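Local coordinates for protein GCN5-related N-acetyltransferase (Anabaena variabilis, PDB 2OZG) that binds coenzyme A and probably transfers acetyl groups from acetyl-CoA to an amine, perhaps on an aminoglycoside, as a GNAT-family N-acetyltransferase, at residues I26-F31 with A84-P89; Y131-S137 with Q283-R289; C138-T144 with I256-K262; T178-R184 with P390-F396. All coordinates share one frame. Residues are numbered along the deposited sequence.

In the fold
All four contacts reach the large mixed sheet, contact 4 through its short strand 182-183, near the centre of the chain. Along the sequence contact 1 closes first, contact 3 falls within the span of contact 2, and contact 4 interlocks with both. Contact 1, at the coenzyme A site, is centred about 21 Å from the centre of contact 2 and about 31 Å from that of contact 3. Contacts 2 and 3 share strand 132-143, so one long strand links pairings with 279-290 and 258-263, making the sheet continuous across the two GNAT-like halves. Contact 4, about 11 Å from contact 2 between centres, brings the C-terminal tail against this junction, with Ser136 N 2.9 Å from Pro390 O.

Contact 1 of 4, residues I26-F31 with A84-P89; sequences ILEQCF and AVGIAP. With COA (coenzyme A), chain C.
This is the coenzyme A site of a GNAT fold: helix 20-30 lies across the end of strand 75-87, the two local axes crossing at 93° and 7.8 Å apart at closest. Residues 26-30 are helical and Phe31 leaves helical angles; Ala84 is left-handed (phi/psi 45/54), and Val85-Ile87 are extended. Ile26 CA sits 5.6 Å from Ala88 CA, and Cys30 CA 5.8 Å from Gly86 CA. In the apolar packing, Leu27 (m, t) places CD1 3.9 Å from Ala84 CB, Ile26 CG1 lies 4.1 Å from Ala88 CB, and Phe31 (chi1 m) brings CE2 to 4.1 Å from Ala84 CB. Phe31 CZ also meets the carbonyl Val85 O at 3.2 Å. Cys30 (m) sets SG 3.6 Å from Gly86 CA, where a CB would clash with the sulfur. Gln29 NE2 hydrogen-bonds to Tyr204 of a second subunit. Val85 and Ile87 point away from the helix. Val85 N is 3.1 Å from S1P of coenzyme A, and Ile87 N donates a nearly straight 3.0 Å hydrogen bond to its OAP.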
# COMPACT_ATOMS: atom_id res chain seq x y z
N ILE A 26 -1.12 -35.07 -5.71
CA ILE A 26 -1.45 -34.63 -4.36
C ILE A 26 -0.47 -33.54 -3.95
O ILE A 26 -0.88 -32.52 -3.37
CB ILE A 26 -1.37 -35.78 -3.33
CG1 ILE A 26 -2.53 -36.73 -3.54
CG2 ILE A 26 -1.40 -35.23 -1.93
CD1 ILE A 26 -2.41 -37.99 -2.75
N LEU A 27 0.81 -33.75 -4.27
CA LEU A 27 1.85 -32.74 -3.94
C LEU A 27 1.60 -31.41 -4.68
O LEU A 27 1.72 -30.36 -4.08
CB LEU A 27 3.25 -33.29 -4.20
CG LEU A 27 3.65 -34.47 -3.30
CD1 LEU A 27 5.17 -34.71 -3.39
CD2 LEU A 27 3.25 -34.35 -1.79
N GLU A 28 1.22 -31.46 -5.95
CA GLU A 28 0.86 -30.22 -6.67
C GLU A 28 -0.27 -29.43 -6.00
O GLU A 28 -0.25 -28.18 -5.92
CB GLU A 28 0.41 -30.51 -8.07
CG GLU A 28 1.52 -30.85 -8.95
CD GLU A 28 1.12 -31.00 -10.41
OE1 GLU A 28 -0.02 -30.60 -10.79
OE2 GLU A 28 2.00 -31.50 -11.17
N GLN A 29 -1.25 -30.16 -5.53
CA GLN A 29 -2.37 -29.55 -4.86
C GLN A 29 -1.94 -28.98 -3.52
O GLN A 29 -2.19 -27.83 -3.24
CB GLN A 29 -3.51 -30.56 -4.70
CG GLN A 29 -4.70 -30.07 -3.89
CD GLN A 29 -5.89 -31.00 -4.10
OE1 GLN A 29 -5.75 -32.07 -4.68
NE2 GLN A 29 -7.06 -30.59 -3.66
N CYS A 30 -1.31 -29.81 -2.71
CA CYS A 30 -0.86 -29.38 -1.40
C CYS A 30 -0.01 -28.12 -1.40
O CYS A 30 -0.25 -27.21 -0.62
CB CYS A 30 -0.09 -30.49 -0.71
SG CYS A 30 -1.10 -31.84 -0.18
N PHE A 31 0.97 -28.07 -2.29
CA PHE A 31 1.89 -26.96 -2.35
C PHE A 31 1.57 -25.89 -3.34
O PHE A 31 2.37 -25.01 -3.55
CB PHE A 31 3.28 -27.55 -2.53
CG PHE A 31 3.65 -28.37 -1.36
CD1 PHE A 31 3.91 -27.76 -0.15
CD2 PHE A 31 3.61 -29.74 -1.41
CE1 PHE A 31 4.17 -28.48 0.94
CE2 PHE A 31 3.87 -30.47 -0.30
CZ PHE A 31 4.15 -29.85 0.88
N ALA A 84 8.33 -32.13 1.34
CA ALA A 84 7.03 -32.28 0.66
C ALA A 84 5.99 -33.15 1.38
O ALA A 84 5.46 -34.09 0.79
CB ALA A 84 7.26 -32.77 -0.75
N VAL A 85 5.72 -32.85 2.64
CA VAL A 85 4.72 -33.59 3.37
C VAL A 85 3.36 -33.07 2.94
O VAL A 85 3.06 -31.89 3.10
CB VAL A 85 4.85 -33.37 4.90
CG1 VAL A 85 3.75 -34.11 5.62
CG2 VAL A 85 6.20 -33.82 5.37
N GLY A 86 2.55 -33.95 2.39
CA GLY A 86 1.21 -33.56 1.97
C GLY A 86 0.20 -34.67 2.12
O GLY A 86 0.46 -35.83 1.77
N ILE A 87 -0.97 -34.30 2.62
CA ILE A 87 -2.15 -35.17 2.72
C ILE A 87 -3.24 -34.52 1.88
O ILE A 87 -3.52 -33.37 2.07
CB ILE A 87 -2.66 -35.28 4.17
CG1 ILE A 87 -1.53 -35.72 5.09
CG2 ILE A 87 -3.82 -36.23 4.29
CD1 ILE A 87 -1.02 -37.19 4.83
N ALA A 88 -3.83 -35.26 0.96
CA ALA A 88 -4.90 -34.74 0.11
C ALA A 88 -5.99 -34.22 1.02
O ALA A 88 -6.35 -34.83 2.03
CB ALA A 88 -5.41 -35.87 -0.82
N PRO A 89 -6.59 -33.11 0.64
CA PRO A 89 -7.44 -32.45 1.62
C PRO A 89 -8.60 -33.29 2.11
O PRO A 89 -8.96 -33.18 3.26
CB PRO A 89 -7.87 -31.17 0.92
CG PRO A 89 -7.81 -31.51 -0.52
CD PRO A 89 -6.60 -32.43 -0.66
N1A COA C . -2.21 -26.31 11.53
C2A COA C . -1.92 -26.71 12.79
N3A COA C . -1.94 -28.01 13.15
C4A COA C . -2.28 -28.95 12.23
C5A COA C . -2.61 -28.58 10.93
C6A COA C . -2.56 -27.21 10.59
N6A COA C . -2.85 -26.74 9.36
N7A COA C . -2.90 -29.73 10.28
C8A COA C . -2.77 -30.76 11.14
N9A COA C . -2.39 -30.27 12.33
C1B COA C . -2.10 -30.99 13.61
C2B COA C . -3.38 -31.36 14.35
O2B COA C . -3.88 -30.29 15.19
C3B COA C . -2.97 -32.63 15.09
O3B COA C . -2.63 -32.38 16.46
P3B COA C . -3.71 -32.68 17.65
O7A COA C . -3.67 -34.20 17.80
O8A COA C . -3.19 -31.85 18.81
O9A COA C . -5.06 -32.22 17.12
C4B COA C . -1.79 -33.21 14.33
O4B COA C . -1.36 -32.20 13.40
C5B COA C . -2.14 -34.50 13.59
O5B COA C . -3.11 -34.19 12.57
P1A COA C . -3.31 -35.09 11.22
O1A COA C . -2.34 -36.24 11.22
O2A COA C . -4.81 -35.39 11.10
O3A COA C . -2.95 -34.00 10.06
P2A COA C . -3.62 -33.97 8.56
O4A COA C . -3.70 -35.42 8.10
O5A COA C . -4.91 -33.17 8.65
O6A COA C . -2.47 -33.13 7.69
CBP COA C . -1.52 -31.27 6.20
CCP COA C . -2.72 -32.09 6.69
CDP COA C . -0.31 -32.20 6.26
CEP COA C . -1.27 -30.22 7.28
CAP COA C . -1.81 -30.73 4.72
OAP COA C . -1.12 -31.51 3.68
C9P COA C . -1.66 -29.24 4.30
O9P COA C . -2.62 -28.33 4.55
N8P COA C . -0.64 -28.75 3.57
C7P COA C . 0.61 -29.27 3.02
C6P COA C . 1.62 -28.32 3.66
C5P COA C . 2.30 -28.98 4.85
O5P COA C . 1.65 -29.55 5.72
N4P COA C . 3.63 -28.88 4.92
C3P COA C . 4.49 -29.40 5.98
C2P COA C . 5.91 -29.14 5.52
S1P COA C . 6.34 -30.22 4.09

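Contact 2 of 4, residues Y131-S137 with Q283-R289; sequences YEQAGSS and QDRWMLR
A classic beta bulge interrupts the antiparallel pairing of strands 132-143 and 279-290 between the two GNAT-like halves; the local axes cross at 119° and approach to 4.3 Å. Glu132 and Leu288 form a hydrogen-bonded pair (Glu132 N to Leu288 O 3.0 Å, Leu288 N to Glu132 O 2.9 Å), and Gln133 faces Met287, a selenomethionine, as a non-hydrogen-bonded pair. Ala134, at phi/psi -150/-11, shifts the register by one: Trp286 O accepts from Ala134 N at 2.9 Å and weakly from Gly135 N at 3.3 Å, and Trp286 N returns a weak hydrogen bond to Gly135 O at 3.0 Å. Then Ser136 faces Arg285, and Ser137 pairs with Asp284 (Ser137 N to Asp284 O and Asp284 N to Ser137 O, both 2.9 Å). Trp286 (chi1 38°, chi2 -91°) folds over the bulge: Gly135 CA lies 3.4 Å from the centroid of its six-membered ring, where a CB would collide. Arg289 CB rests over the Tyr131 ring, 3.5 Å from its centroid. Arg285 NH1 donates to Gln133 OE1 at 3.0 Å, while Gln133 NE2 hydrogen-bonds to Gln123. Strand 115-118 flanks 279-290, hydrogen-bonded through the backbone to Met287 and Arg289; helix 349-357 packs on Glu132 and Leu288.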
# COMPACT_ATOMS: atom_id res chain seq x y z
N TYR A 131 9.68 -33.47 16.99
CA TYR A 131 10.50 -32.43 16.33
C TYR A 131 10.38 -31.16 17.16
O TYR A 131 9.32 -30.89 17.74
CB TYR A 131 10.01 -32.09 14.90
CG TYR A 131 10.34 -33.13 13.85
CD1 TYR A 131 9.56 -34.23 13.67
CD2 TYR A 131 11.45 -32.97 13.03
CE1 TYR A 131 9.89 -35.21 12.77
CE2 TYR A 131 11.78 -33.93 12.07
CZ TYR A 131 11.02 -35.03 11.95
OH TYR A 131 11.33 -35.99 11.00
N GLU A 132 11.45 -30.34 17.17
CA GLU A 132 11.37 -29.04 17.82
C GLU A 132 12.19 -28.00 17.11
O GLU A 132 13.13 -28.31 16.42
CB GLU A 132 11.81 -29.13 19.29
CG GLU A 132 11.57 -27.85 20.17
CD GLU A 132 10.11 -27.33 20.12
OE1 GLU A 132 9.78 -26.57 19.20
OE2 GLU A 132 9.32 -27.68 21.02
N GLN A 133 11.83 -26.73 17.29
CA GLN A 133 12.64 -25.65 16.76
C GLN A 133 14.08 -25.89 17.12
O GLN A 133 14.40 -26.19 18.26
CB GLN A 133 12.21 -24.30 17.30
CG GLN A 133 10.77 -23.96 16.96
CD GLN A 133 10.44 -22.55 17.33
OE1 GLN A 133 11.16 -21.95 18.13
NE2 GLN A 133 9.37 -21.96 16.70
N ALA A 134 14.97 -25.76 16.13
CA ALA A 134 16.33 -26.12 16.35
C ALA A 134 17.36 -25.32 15.54
O ALA A 134 18.55 -25.42 15.82
CB ALA A 134 16.50 -27.60 16.06
N GLY A 135 16.92 -24.53 14.56
CA GLY A 135 17.86 -23.73 13.81
C GLY A 135 17.14 -22.65 13.05
O GLY A 135 15.90 -22.69 12.92
N SER A 136 17.91 -21.76 12.50
CA SER A 136 17.35 -20.62 11.77
C SER A 136 17.67 -20.55 10.29
O SER A 136 18.63 -21.16 9.82
CB SER A 136 17.85 -19.34 12.44
OG SER A 136 17.48 -19.32 13.81
N SER A 137 16.79 -19.85 9.56
CA SER A 137 17.04 -19.47 8.17
C SER A 137 16.47 -18.06 8.15
O SER A 137 15.48 -17.77 8.81
CB SER A 137 16.34 -20.35 7.14
OG SER A 137 14.93 -20.34 7.37
N GLN A 283 12.12 -14.75 8.10
CA GLN A 283 12.89 -15.76 8.79
C GLN A 283 12.02 -16.96 9.09
O GLN A 283 10.77 -16.89 9.07
CB GLN A 283 13.43 -15.21 10.09
CG GLN A 283 12.34 -14.89 11.07
CD GLN A 283 12.88 -14.44 12.37
OE1 GLN A 283 13.52 -15.22 13.09
NE2 GLN A 283 12.61 -13.18 12.71
N ASP A 284 12.68 -18.09 9.32
CA ASP A 284 12.01 -19.33 9.62
C ASP A 284 12.88 -20.14 10.57
O ASP A 284 14.11 -20.04 10.54
CB ASP A 284 11.83 -20.14 8.34
CG ASP A 284 10.77 -19.57 7.43
OD1 ASP A 284 9.59 -19.91 7.64
OD2 ASP A 284 11.11 -18.81 6.50
N ARG A 285 12.25 -20.87 11.47
CA ARG A 285 12.97 -21.86 12.22
C ARG A 285 12.63 -23.23 11.69
O ARG A 285 11.49 -23.61 11.61
CB ARG A 285 12.71 -21.77 13.71
CG ARG A 285 13.23 -20.49 14.30
CD ARG A 285 12.84 -20.35 15.77
NE ARG A 285 13.30 -19.07 16.24
CZ ARG A 285 12.92 -18.50 17.37
NH1 ARG A 285 12.10 -19.14 18.20
NH2 ARG A 285 13.34 -17.27 17.66
N TRP A 286 13.67 -23.97 11.34
CA TRP A 286 13.53 -25.34 11.04
C TRP A 286 13.58 -26.18 12.31
O TRP A 286 14.06 -25.73 13.38
CB TRP A 286 14.55 -25.81 10.00
CG TRP A 286 15.90 -25.23 10.09
CD1 TRP A 286 16.35 -24.10 9.46
CD2 TRP A 286 17.02 -25.77 10.78
NE1 TRP A 286 17.68 -23.89 9.76
CE2 TRP A 286 18.13 -24.94 10.50
CE3 TRP A 286 17.21 -26.89 11.62
CZ2 TRP A 286 19.41 -25.19 11.02
CZ3 TRP A 286 18.47 -27.14 12.10
CH2 TRP A 286 19.56 -26.28 11.80
N MSE A 287 13.11 -27.41 12.18
CA MSE A 287 13.00 -28.27 13.31
C MSE A 287 13.83 -29.47 13.16
O MSE A 287 14.11 -29.93 12.05
CB MSE A 287 11.56 -28.68 13.43
CG MSE A 287 10.60 -27.57 13.82
SE MSE A 287 8.77 -28.25 14.13
CE MSE A 287 8.35 -27.31 15.84
N LEU A 288 14.18 -30.06 14.30
CA LEU A 288 15.02 -31.27 14.35
C LEU A 288 14.42 -32.32 15.28
O LEU A 288 13.85 -31.99 16.31
CB LEU A 288 16.42 -30.88 14.88
CG LEU A 288 17.49 -32.00 14.89
CD1 LEU A 288 18.85 -31.60 14.35
CD2 LEU A 288 17.62 -32.64 16.29
N ARG A 289 14.55 -33.58 14.89
CA ARG A 289 14.13 -34.68 15.70
C ARG A 289 15.38 -35.47 16.06
O ARG A 289 16.17 -35.86 15.17
CB ARG A 289 13.14 -35.57 14.94
CG ARG A 289 12.01 -36.19 15.86
CD ARG A 289 12.45 -37.25 16.83
NE ARG A 289 11.28 -37.74 17.57
CZ ARG A 289 11.32 -38.67 18.51
NH1 ARG A 289 12.47 -39.22 18.87
NH2 ARG A 289 10.21 -39.00 19.13
O HOH W 1 15.38 -17.82 14.51
O HOH W 2 14.16 -18.16 5.50

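Contact 3 of 4, residues C138-T144 with I256-K262; sequences CVWEIPT and IDKVTWK
Two tryptophans and two branched side chains fit together on one face of an antiparallel ladder between 138-143 and 258-262, axes at 157° and 4.6 Å apart at closest. Trp140 (m, chi2 83°) pairs with Trp261 (p, chi2 108°). Trp140 CB sits over the six-membered ring of Trp261, 3.3 Å from its centroid, while the indoles slide apart, nearly parallel. Ile142 (t, t) fills the hollow beside them, with CG2 3.7 Å from Trp261 CZ3 and 4.1 Å from Val259 CB. The backbone hydrogen bonds run Trp140 N to Trp261 O (2.8 Å), Trp261 N to Trp140 O (3.1 Å), and Ile142 N to Val259 O and Val259 N to Ile142 O (both 2.8 Å). On the opposite face Val139 CG2 meets Lys262 CG at 3.8 Å, and Lys258 NZ forms a salt bridge with Glu141 OE2 at 2.7 Å. Thr144 closes the end, OG1 to Ile256 O 2.7 Å. Strand 227-236 runs parallel to 258-263 and packs on Val259 and Thr260; strand 279-290 flanks 138-143.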
# COMPACT_ATOMS: atom_id res chain seq x y z
N CYS A 138 17.12 -17.19 7.39
CA CYS A 138 16.81 -15.76 7.39
C CYS A 138 17.14 -15.20 6.02
O CYS A 138 18.24 -15.43 5.50
CB CYS A 138 17.70 -15.07 8.43
SG CYS A 138 17.30 -13.46 8.72
N VAL A 139 16.18 -14.47 5.46
CA VAL A 139 16.35 -13.77 4.21
C VAL A 139 16.52 -12.29 4.52
O VAL A 139 15.67 -11.67 5.14
CB VAL A 139 15.15 -13.97 3.25
CG1 VAL A 139 15.39 -13.18 1.99
CG2 VAL A 139 15.04 -15.43 2.90
N TRP A 140 17.68 -11.78 4.13
CA TRP A 140 18.04 -10.41 4.29
C TRP A 140 17.82 -9.66 3.00
O TRP A 140 17.92 -10.24 1.95
CB TRP A 140 19.52 -10.30 4.64
CG TRP A 140 19.80 -10.69 6.05
CD1 TRP A 140 19.97 -11.94 6.51
CD2 TRP A 140 19.88 -9.82 7.19
NE1 TRP A 140 20.19 -11.91 7.85
CE2 TRP A 140 20.15 -10.62 8.30
CE3 TRP A 140 19.79 -8.45 7.35
CZ2 TRP A 140 20.30 -10.09 9.60
CZ3 TRP A 140 19.98 -7.91 8.65
CH2 TRP A 140 20.22 -8.76 9.76
N GLU A 141 17.58 -8.35 3.08
CA GLU A 141 17.46 -7.57 1.87
C GLU A 141 18.16 -6.27 2.07
O GLU A 141 18.26 -5.81 3.21
CB GLU A 141 15.99 -7.27 1.53
CG GLU A 141 15.33 -6.28 2.41
CD GLU A 141 13.94 -5.93 1.87
OE1 GLU A 141 13.10 -6.85 1.84
OE2 GLU A 141 13.70 -4.75 1.48
N ILE A 142 18.58 -5.64 0.98
CA ILE A 142 19.26 -4.37 1.08
C ILE A 142 19.20 -3.58 -0.21
O ILE A 142 19.28 -4.18 -1.30
CB ILE A 142 20.73 -4.62 1.45
CG1 ILE A 142 21.47 -3.32 1.73
CG2 ILE A 142 21.49 -5.37 0.33
CD1 ILE A 142 22.87 -3.55 2.28
N PRO A 143 19.05 -2.24 -0.10
CA PRO A 143 19.15 -1.44 -1.32
C PRO A 143 20.60 -1.43 -1.84
O PRO A 143 21.56 -1.16 -1.08
CB PRO A 143 18.63 -0.07 -0.92
CG PRO A 143 18.63 -0.02 0.60
CD PRO A 143 18.70 -1.43 1.09
N THR A 144 20.75 -1.72 -3.13
CA THR A 144 22.05 -1.86 -3.75
C THR A 144 22.87 -0.60 -3.60
O THR A 144 24.06 -0.67 -3.37
CB THR A 144 21.93 -2.22 -5.25
OG1 THR A 144 20.90 -3.18 -5.47
CG2 THR A 144 23.20 -2.82 -5.77
N ILE A 256 20.06 -2.75 -10.55
CA ILE A 256 19.32 -3.51 -9.54
C ILE A 256 18.96 -2.62 -8.35
O ILE A 256 19.82 -2.12 -7.71
CB ILE A 256 20.19 -4.64 -9.04
CG1 ILE A 256 20.53 -5.63 -10.17
CG2 ILE A 256 19.56 -5.38 -7.85
CD1 ILE A 256 19.27 -6.28 -10.78
N ASP A 257 17.69 -2.52 -8.00
CA ASP A 257 17.25 -1.73 -6.84
C ASP A 257 17.52 -2.40 -5.47
O ASP A 257 17.94 -1.74 -4.53
CB ASP A 257 15.73 -1.52 -6.92
CG ASP A 257 15.31 -0.77 -8.19
OD1 ASP A 257 16.02 0.18 -8.54
OD2 ASP A 257 14.31 -1.18 -8.82
N LYS A 258 17.28 -3.69 -5.38
CA LYS A 258 17.38 -4.42 -4.11
C LYS A 258 18.06 -5.76 -4.28
O LYS A 258 17.86 -6.42 -5.31
CB LYS A 258 15.93 -4.64 -3.65
CG LYS A 258 15.70 -5.30 -2.39
CD LYS A 258 14.20 -5.27 -1.99
CE LYS A 258 13.77 -3.90 -1.47
NZ LYS A 258 12.42 -3.97 -0.81
N VAL A 259 18.85 -6.16 -3.27
CA VAL A 259 19.49 -7.45 -3.27
C VAL A 259 19.04 -8.21 -2.02
O VAL A 259 18.91 -7.62 -0.91
CB VAL A 259 21.03 -7.36 -3.19
CG1 VAL A 259 21.64 -8.77 -3.06
CG2 VAL A 259 21.62 -6.65 -4.39
N THR A 260 18.76 -9.51 -2.21
CA THR A 260 18.48 -10.39 -1.08
C THR A 260 19.47 -11.55 -1.02
O THR A 260 20.03 -11.98 -2.04
CB THR A 260 17.07 -11.04 -1.17
OG1 THR A 260 17.03 -11.95 -2.29
CG2 THR A 260 16.00 -10.02 -1.33
N TRP A 261 19.74 -11.99 0.19
CA TRP A 261 20.57 -13.17 0.42
C TRP A 261 20.11 -13.87 1.69
O TRP A 261 19.53 -13.23 2.61
CB TRP A 261 22.06 -12.81 0.50
CG TRP A 261 22.51 -12.15 1.75
CD1 TRP A 261 23.27 -12.73 2.71
CD2 TRP A 261 22.30 -10.77 2.20
NE1 TRP A 261 23.52 -11.83 3.72
CE2 TRP A 261 22.91 -10.65 3.45
CE3 TRP A 261 21.61 -9.67 1.68
CZ2 TRP A 261 22.94 -9.43 4.17
CZ3 TRP A 261 21.60 -8.50 2.39
CH2 TRP A 261 22.24 -8.39 3.61
N LYS A 262 20.51 -15.12 1.82
CA LYS A 262 20.19 -15.90 3.04
C LYS A 262 21.44 -15.99 3.91
O LYS A 262 22.52 -16.20 3.43
CB LYS A 262 19.66 -17.29 2.69
CG LYS A 262 18.34 -17.16 1.94
CD LYS A 262 17.72 -18.53 1.60
CE LYS A 262 17.23 -19.25 2.83
NZ LYS A 262 16.64 -20.53 2.35
O HOH W 3 10.33 -5.51 1.29

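Contact 4 of 4, residues T178-R184 with P390-F396; sequences THGYLDR and PWMIDFF
Arg184 and Asp394 form a salt bridge, with Arg184 NE donating to Asp394 OD2 and, weakly, Arg184 NH2 to Asp394 OD1, both at 2.8 Å. Arg184 NH1 has a second acid, Asp233. Water 4 joins Asp394 OD2 (2.9 Å) to Leu182 N (3.0 Å). At the other end Trp391 N donates to His179 O at 3.1 Å. Thr178-Tyr181 is a type II turn, with Tyr181 N to Thr178 O 3.1 Å; Gly180, at phi/psi 108/-13, takes the position that calls for glycine. In the packing beyond, Tyr181 (chi1 -113°) sets its edge on the face of Trp391 (p), a T-shaped pair with centroids 5.1 Å apart, and Tyr181 CZ lies 3.8 Å from Ile393 CG2. Leu182 (m, t) puts CD2 3.4 Å from CE of Met392, a selenomethionine, and CD1 4.1 Å from Phe396 CD2. The irregular but largely extended tail thus threads between the 178-184 segment and strand 132-143, tying the C-terminal end to the GNAT core.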
# COMPACT_ATOMS: atom_id res chain seq x y z
N THR A 178 30.23 -24.13 9.63
CA THR A 178 28.99 -23.51 10.03
C THR A 178 28.07 -24.52 10.72
O THR A 178 27.62 -25.52 10.12
CB THR A 178 28.30 -22.91 8.79
OG1 THR A 178 29.28 -22.20 7.97
CG2 THR A 178 27.21 -21.99 9.22
N HIS A 179 27.84 -24.27 11.99
CA HIS A 179 27.03 -25.10 12.90
C HIS A 179 25.60 -25.08 12.36
O HIS A 179 24.96 -23.99 12.24
CB HIS A 179 27.18 -24.52 14.30
CG HIS A 179 26.71 -25.37 15.44
ND1 HIS A 179 27.20 -26.63 15.70
CD2 HIS A 179 25.90 -25.07 16.49
CE1 HIS A 179 26.67 -27.09 16.82
NE2 HIS A 179 25.87 -26.17 17.32
N GLY A 180 25.16 -26.26 11.90
CA GLY A 180 23.82 -26.40 11.31
C GLY A 180 23.74 -26.59 9.79
O GLY A 180 22.66 -26.96 9.30
N TYR A 181 24.84 -26.36 9.06
CA TYR A 181 24.84 -26.43 7.61
C TYR A 181 24.62 -27.83 7.15
O TYR A 181 25.00 -28.82 7.80
CB TYR A 181 26.14 -25.89 6.94
CG TYR A 181 26.04 -24.63 6.10
CD1 TYR A 181 25.43 -23.47 6.57
CD2 TYR A 181 26.63 -24.59 4.83
CE1 TYR A 181 25.38 -22.30 5.76
CE2 TYR A 181 26.62 -23.43 4.06
CZ TYR A 181 26.00 -22.27 4.54
OH TYR A 181 25.93 -21.14 3.77
N LEU A 182 24.00 -27.91 5.99
CA LEU A 182 23.77 -29.23 5.40
C LEU A 182 24.99 -29.82 4.74
O LEU A 182 25.84 -29.08 4.27
CB LEU A 182 22.76 -29.13 4.28
CG LEU A 182 21.33 -28.72 4.63
CD1 LEU A 182 20.43 -28.83 3.36
CD2 LEU A 182 20.79 -29.53 5.78
N ASP A 183 25.10 -31.15 4.79
CA ASP A 183 25.98 -31.85 3.83
C ASP A 183 24.87 -32.21 2.83
O ASP A 183 24.08 -33.11 3.06
CB ASP A 183 26.74 -33.04 4.38
CG ASP A 183 27.55 -33.78 3.29
OD1 ASP A 183 27.47 -33.38 2.12
OD2 ASP A 183 28.24 -34.75 3.61
N ARG A 184 24.77 -31.43 1.77
CA ARG A 184 23.65 -31.52 0.86
C ARG A 184 23.37 -32.82 0.07
O ARG A 184 24.24 -33.40 -0.55
CB ARG A 184 23.79 -30.43 -0.20
CG ARG A 184 23.52 -29.02 0.24
CD ARG A 184 23.99 -28.02 -0.82
NE ARG A 184 23.64 -26.65 -0.40
CZ ARG A 184 24.06 -25.52 -0.98
NH1 ARG A 184 24.86 -25.56 -2.01
NH2 ARG A 184 23.66 -24.35 -0.48
N PRO A 390 22.78 -21.79 15.36
CA PRO A 390 22.64 -22.68 14.19
C PRO A 390 21.82 -22.16 13.04
O PRO A 390 20.72 -21.66 13.24
CB PRO A 390 22.00 -23.91 14.79
CG PRO A 390 21.24 -23.38 16.04
CD PRO A 390 21.99 -22.24 16.52
N TRP A 391 22.33 -22.32 11.82
CA TRP A 391 21.54 -21.93 10.68
C TRP A 391 21.95 -22.73 9.46
O TRP A 391 22.92 -23.47 9.52
CB TRP A 391 21.68 -20.41 10.47
CG TRP A 391 23.08 -19.96 9.98
CD1 TRP A 391 24.23 -19.83 10.73
CD2 TRP A 391 23.46 -19.61 8.62
NE1 TRP A 391 25.27 -19.41 9.93
CE2 TRP A 391 24.81 -19.24 8.65
CE3 TRP A 391 22.77 -19.51 7.41
CZ2 TRP A 391 25.49 -18.84 7.51
CZ3 TRP A 391 23.46 -19.10 6.29
CH2 TRP A 391 24.79 -18.77 6.35
N MSE A 392 21.14 -22.67 8.41
CA MSE A 392 21.48 -23.26 7.16
C MSE A 392 21.04 -22.26 6.11
O MSE A 392 20.10 -21.47 6.34
CB MSE A 392 20.82 -24.58 6.86
CG MSE A 392 19.31 -24.51 6.55
SE MSE A 392 18.69 -26.32 6.21
CE MSE A 392 19.32 -27.17 7.73
N ILE A 393 21.65 -22.37 4.94
CA ILE A 393 21.33 -21.48 3.81
C ILE A 393 20.23 -22.07 2.94
O ILE A 393 19.58 -21.39 2.13
CB ILE A 393 22.60 -21.19 3.00
CG1 ILE A 393 22.43 -19.90 2.15
CG2 ILE A 393 23.02 -22.43 2.12
CD1 ILE A 393 23.74 -19.35 1.67
N ASP A 394 19.96 -23.31 3.17
CA ASP A 394 19.07 -24.08 2.31
C ASP A 394 17.65 -24.27 2.86
O ASP A 394 17.38 -24.32 4.05
CB ASP A 394 19.69 -25.48 2.10
CG ASP A 394 20.95 -25.46 1.33
OD1 ASP A 394 20.99 -24.84 0.26
OD2 ASP A 394 21.90 -26.13 1.76
N PHE A 395 16.74 -24.39 1.94
CA PHE A 395 15.41 -24.67 2.28
C PHE A 395 15.09 -25.98 1.56
O PHE A 395 15.65 -26.25 0.50
CB PHE A 395 14.50 -23.59 1.75
CG PHE A 395 13.08 -23.97 1.87
CD1 PHE A 395 12.41 -23.80 3.09
CD2 PHE A 395 12.42 -24.61 0.83
CE1 PHE A 395 11.09 -24.21 3.24
CE2 PHE A 395 11.11 -25.03 0.97
CZ PHE A 395 10.46 -24.83 2.19
N PHE A 396 14.23 -26.81 2.13
CA PHE A 396 13.81 -28.05 1.47
C PHE A 396 12.48 -28.47 2.11
O PHE A 396 12.13 -27.93 3.18
CB PHE A 396 14.90 -29.16 1.54
CG PHE A 396 15.23 -29.59 2.94
CD1 PHE A 396 14.40 -30.46 3.61
CD2 PHE A 396 16.33 -29.08 3.61
CE1 PHE A 396 14.67 -30.84 4.88
CE2 PHE A 396 16.63 -29.45 4.88
CZ PHE A 396 15.82 -30.32 5.55
OXT PHE A 396 11.73 -29.28 1.55
O HOH W 4 23.12 -25.58 4.32